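PDB 4EYZ: cellulosome-related protein module from Ruminococcus flavefaciens that resembles papain-like cysteine peptidases from Ruminococcus flavefaciens, which is of unconfirmed function but resembles papain-like cysteine peptidases, and is therefore a putative protease associated with the cellulosome. Local coordinates for residues Y11-A15 / Y146-Y150; S56-R62 / Y80-L85. Where two conformers were deposited one is given. Residue numbers count along the deposited sequence, not the author numbering.

Contact 1: residues Y11-A15 / Y146-Y150; sequences YMGEA and YNLHY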
# COMPACT_ATOMS: atom_id res chain seq x y z
N TYR A 11 -8.61 0.72 13.47
CA TYR A 11 -8.10 -0.11 12.38
C TYR A 11 -8.10 0.69 11.08
O TYR A 11 -8.77 1.70 10.95
CB TYR A 11 -8.98 -1.36 12.21
CG TYR A 11 -8.78 -2.37 13.31
CD1 TYR A 11 -7.72 -3.26 13.27
CD2 TYR A 11 -9.63 -2.42 14.41
CE1 TYR A 11 -7.51 -4.17 14.26
CE2 TYR A 11 -9.42 -3.35 15.41
CZ TYR A 11 -8.36 -4.21 15.33
OH TYR A 11 -8.13 -5.14 16.32
N MSE A 12 -7.36 0.22 10.12
CA MSE A 12 -7.25 0.90 8.84
C MSE A 12 -8.61 1.14 8.18
O MSE A 12 -8.86 2.22 7.67
CB MSE A 12 -6.38 0.06 7.91
CG MSE A 12 -5.98 0.76 6.66
SE MSE A 12 -4.46 1.97 6.90
CE MSE A 12 -4.74 2.92 5.21
N GLY A 13 -9.47 0.15 8.18
CA GLY A 13 -10.78 0.28 7.58
C GLY A 13 -11.59 1.37 8.26
O GLY A 13 -12.28 2.15 7.61
N GLU A 14 -11.52 1.40 9.59
CA GLU A 14 -12.22 2.42 10.37
C GLU A 14 -11.68 3.80 10.06
O GLU A 14 -12.45 4.76 9.91
CB GLU A 14 -12.07 2.11 11.85
CG GLU A 14 -12.84 0.87 12.28
CD GLU A 14 -12.58 0.45 13.71
OE1 GLU A 14 -11.42 0.53 14.18
OE2 GLU A 14 -13.56 0.04 14.38
N ALA A 15 -10.36 3.92 9.96
CA ALA A 15 -9.74 5.20 9.64
C ALA A 15 -10.16 5.70 8.26
O ALA A 15 -10.44 6.89 8.07
CB ALA A 15 -8.23 5.11 9.74
N TYR A 146 -4.86 9.06 12.83
CA TYR A 146 -5.96 8.18 13.18
C TYR A 146 -5.61 7.20 14.30
O TYR A 146 -6.40 6.31 14.59
CB TYR A 146 -6.47 7.42 11.94
CG TYR A 146 -7.19 8.36 11.01
CD1 TYR A 146 -8.42 8.90 11.35
CD2 TYR A 146 -6.62 8.76 9.79
CE1 TYR A 146 -9.06 9.80 10.52
CE2 TYR A 146 -7.26 9.65 8.96
CZ TYR A 146 -8.47 10.16 9.32
OH TYR A 146 -9.09 11.07 8.49
N ASN A 147 -4.45 7.37 14.93
CA ASN A 147 -4.07 6.47 16.02
C ASN A 147 -4.22 5.01 15.59
O ASN A 147 -4.84 4.19 16.27
CB ASN A 147 -4.94 6.76 17.25
CG ASN A 147 -4.27 6.46 18.55
OD1 ASN A 147 -4.56 5.44 19.19
ND2 ASN A 147 -3.45 7.40 19.01
N LEU A 148 -3.67 4.68 14.44
CA LEU A 148 -3.89 3.36 13.88
C LEU A 148 -3.25 2.27 14.73
O LEU A 148 -2.09 2.37 15.12
CB LEU A 148 -3.28 3.23 12.49
CG LEU A 148 -4.00 3.82 11.29
CD1 LEU A 148 -3.30 3.33 10.02
CD2 LEU A 148 -5.46 3.44 11.28
N HIS A 149 -3.99 1.19 14.94
CA HIS A 149 -3.41 0.00 15.54
C HIS A 149 -2.28 -0.48 14.66
O HIS A 149 -2.41 -0.54 13.43
CB HIS A 149 -4.43 -1.14 15.62
CG HIS A 149 -5.72 -0.80 16.30
ND1 HIS A 149 -5.81 -0.17 17.53
CD2 HIS A 149 -7.00 -1.09 15.94
CE1 HIS A 149 -7.08 -0.08 17.88
NE2 HIS A 149 -7.82 -0.61 16.93
N TYR A 150 -1.18 -0.91 15.28
CA TYR A 150 -0.12 -1.54 14.48
C TYR A 150 0.67 -2.53 15.30
O TYR A 150 0.70 -2.46 16.52
CB TYR A 150 0.81 -0.51 13.83
CG TYR A 150 1.70 0.31 14.75
CD1 TYR A 150 1.27 1.52 15.28
CD2 TYR A 150 2.99 -0.10 15.04
CE1 TYR A 150 2.09 2.28 16.09
CE2 TYR A 150 3.80 0.64 15.85
CZ TYR A 150 3.35 1.84 16.37
OH TYR A 150 4.17 2.60 17.18
O HOH W 1 -10.66 -0.16 16.72
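Tyr11 occupies the N-cap position of helix 12-19, and the 146-150 segment passes alongside as irregular chain between helix 139-145 and strand 151-153. The backbones approach twice, with CA atoms 5.7 Å apart at Tyr11 and His149 and 6.0 Å apart at Ala15 and Tyr146. Between those points the second segment turns: Asn147, with positive phi, is the C-prime residue of a Schellman motif ending helix 139-145, and Leu148 and His149 continue in extended form. Side chains do the joining. The edge of the His149 ring points at the face of Tyr11 in a T-shaped stack, centroids 4.2 Å apart and planes at 71°. Beside this stack, Leu148 CD1 lies 3.6 Å from SE of Met12, a selenomethionine, and Leu148 CD2 lies 3.6 Å from Ala15 CB, which also meets Tyr146 CG at 3.6 Å. Phe142 of helix 139-145 touches Met12, Ala15 and Leu148, extending this apolar cluster. Glu14 OE1 accepts a 2.9 Å hydrogen bond from Tyr11 N, reaching back from the first turn, and another from a water that also bonds His149 NE2 at 2.9 Å; His149 ND1 pairs with Asn6 O. With no direct hydrogen bond between the segments, apolar and aromatic packing supplies the contact, while one water links His149 to the Glu14 carboxylate.

Contact 2: residues S56-R62 / Y80-L85; sequences SSPKGDR and YEEGGL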
# COMPACT_ATOMS: atom_id res chain seq x y z
N SER A 56 1.35 5.41 -10.34
CA SER A 56 0.11 4.89 -9.77
C SER A 56 -0.91 4.59 -10.87
O SER A 56 -2.09 4.82 -10.69
CB SER A 56 -0.47 5.87 -8.74
OG SER A 56 -0.49 7.19 -9.24
N SER A 57 -0.42 4.05 -11.99
CA SER A 57 -1.21 3.82 -13.21
C SER A 57 -1.17 2.35 -13.63
O SER A 57 -0.34 1.95 -14.45
CB SER A 57 -0.64 4.67 -14.35
OG SER A 57 -0.88 6.05 -14.12
N PRO A 58 -2.05 1.54 -13.07
CA PRO A 58 -2.09 0.13 -13.47
C PRO A 58 -2.58 -0.05 -14.89
O PRO A 58 -3.18 0.86 -15.45
CB PRO A 58 -3.08 -0.48 -12.48
CG PRO A 58 -3.91 0.60 -12.05
CD PRO A 58 -3.11 1.88 -12.11
N LYS A 59 -2.35 -1.23 -15.44
CA LYS A 59 -2.82 -1.58 -16.77
C LYS A 59 -4.30 -1.24 -16.97
O LYS A 59 -4.71 -0.79 -18.03
CB LYS A 59 -2.61 -3.08 -17.01
CG LYS A 59 -1.20 -3.46 -17.39
CD LYS A 59 -0.94 -4.96 -17.23
CE LYS A 59 -1.92 -5.80 -18.03
NZ LYS A 59 -1.61 -7.27 -17.91
N GLY A 60 -5.10 -1.45 -15.93
CA GLY A 60 -6.52 -1.17 -15.98
C GLY A 60 -6.92 0.30 -15.87
O GLY A 60 -8.09 0.62 -16.05
N ASP A 61 -5.96 1.18 -15.60
CA ASP A 61 -6.24 2.61 -15.39
C ASP A 61 -4.93 3.38 -15.62
O ASP A 61 -4.26 3.81 -14.67
CB ASP A 61 -6.78 2.81 -13.97
CG ASP A 61 -7.11 4.26 -13.63
OD1 ASP A 61 -7.29 5.10 -14.53
OD2 ASP A 61 -7.22 4.54 -12.41
N ARG A 62 -4.57 3.53 -16.89
CA ARG A 62 -3.27 4.06 -17.27
C ARG A 62 -3.26 5.60 -17.29
O ARG A 62 -2.77 6.23 -18.23
CB ARG A 62 -2.86 3.48 -18.62
CG ARG A 62 -2.56 1.99 -18.56
CD ARG A 62 -2.46 1.35 -19.94
NE ARG A 62 -3.81 1.05 -20.42
CZ ARG A 62 -4.17 0.97 -21.69
NH1 ARG A 62 -3.31 1.16 -22.68
NH2 ARG A 62 -5.44 0.70 -21.98
N TYR A 80 2.73 3.13 -22.70
CA TYR A 80 1.37 3.50 -23.04
C TYR A 80 0.46 2.28 -22.96
O TYR A 80 -0.72 2.40 -22.64
CB TYR A 80 1.29 4.13 -24.43
CG TYR A 80 1.75 5.56 -24.46
CD1 TYR A 80 0.94 6.56 -23.97
CD2 TYR A 80 2.98 5.91 -24.99
CE1 TYR A 80 1.34 7.88 -24.00
CE2 TYR A 80 3.39 7.23 -25.02
CZ TYR A 80 2.57 8.21 -24.51
OH TYR A 80 2.97 9.53 -24.55
N GLU A 81 1.02 1.11 -23.23
CA GLU A 81 0.24 -0.11 -23.27
C GLU A 81 -0.12 -0.67 -21.89
O GLU A 81 -1.19 -1.25 -21.72
CB GLU A 81 1.00 -1.17 -24.07
CG GLU A 81 1.18 -0.81 -25.55
CD GLU A 81 2.39 0.09 -25.85
OE1 GLU A 81 3.16 0.46 -24.94
OE2 GLU A 81 2.57 0.42 -27.05
N GLU A 82 0.77 -0.50 -20.92
CA GLU A 82 0.58 -1.14 -19.62
C GLU A 82 0.78 -0.25 -18.40
O GLU A 82 0.69 -0.72 -17.27
CB GLU A 82 1.51 -2.35 -19.50
CG GLU A 82 1.24 -3.43 -20.52
CD GLU A 82 2.04 -4.67 -20.23
OE1 GLU A 82 3.26 -4.56 -20.05
OE2 GLU A 82 1.43 -5.76 -20.16
N GLY A 83 1.06 1.03 -18.62
CA GLY A 83 1.17 1.96 -17.52
C GLY A 83 2.44 1.75 -16.72
O GLY A 83 3.51 1.48 -17.27
N GLY A 84 2.33 1.89 -15.40
CA GLY A 84 3.47 1.72 -14.53
C GLY A 84 3.10 2.03 -13.09
O GLY A 84 2.30 2.93 -12.82
N LEU A 85 3.69 1.27 -12.17
CA LEU A 85 3.42 1.41 -10.75
C LEU A 85 4.71 1.42 -9.94
O LEU A 85 5.70 0.82 -10.32
CB LEU A 85 2.60 0.23 -10.25
CG LEU A 85 1.16 0.21 -10.74
CD1 LEU A 85 0.56 -1.19 -10.55
CD2 LEU A 85 0.35 1.26 -10.00
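This is a short antiparallel beta ladder at the edge of the fold, a two-stranded sheet of 56-57 and 84-85 next to helix 89-103. Ser57 and Gly84 form a hydrogen-bonded pair, Ser57 N to Gly84 O at 3.1 Å and Gly84 N to Ser57 O at 2.8 Å; Ser56 is matched with Leu85 as the neighbouring non-hydrogen-bonded pair, their side chains diverging. Leu85 CD2 reaches over the partner strand, 3.6 Å from Ser56 CA and 4.1 Å from Pro58 CD. Past the strands, a type I turn from Pro58 to Asp61, closed by Asp61 N to Pro58 O at 2.8 Å, swings the chain round so that Arg62 comes back over 80-83. There Arg62 NH1 donates to Tyr80 O at 2.9 Å. Lys59 CG packs 3.6 Å from Glu82 CB, yet Lys59 NZ stays 4.1 Å from Glu82 OE2, beyond a salt bridge, and bonds Lys45 O instead. Gly83 has positive phi, and a CB here would clash with Ser57 O; its CA instead makes a 3.4 Å CA-H...O contact with that oxygen. Main-chain atoms thus carry most of the polar bonding, and the close approach of the strands depends on glycine at Gly83.

How the contacts relate
The two contacts lie on opposite sides of the chain's centre, 29 Å apart between their own centres and about 15 Å at their nearest atoms, so neither touches the other. In sequence, contact 2 is nested within the long excursion that contact 1 closes: contact 1 ties the N-terminal helix to the approach to strand 151-153, an outermost strand of the six-stranded sheet, whereas contact 2 belongs to the region beside helix 89-103. Contact 2 is the one close in sequence to the presumed active site. Its second strand ends at Leu85, shortly before Cys87, carboxymethylated in this crystal and placed, as in papain, just ahead of a long helix, consistent with a nucleophile's position.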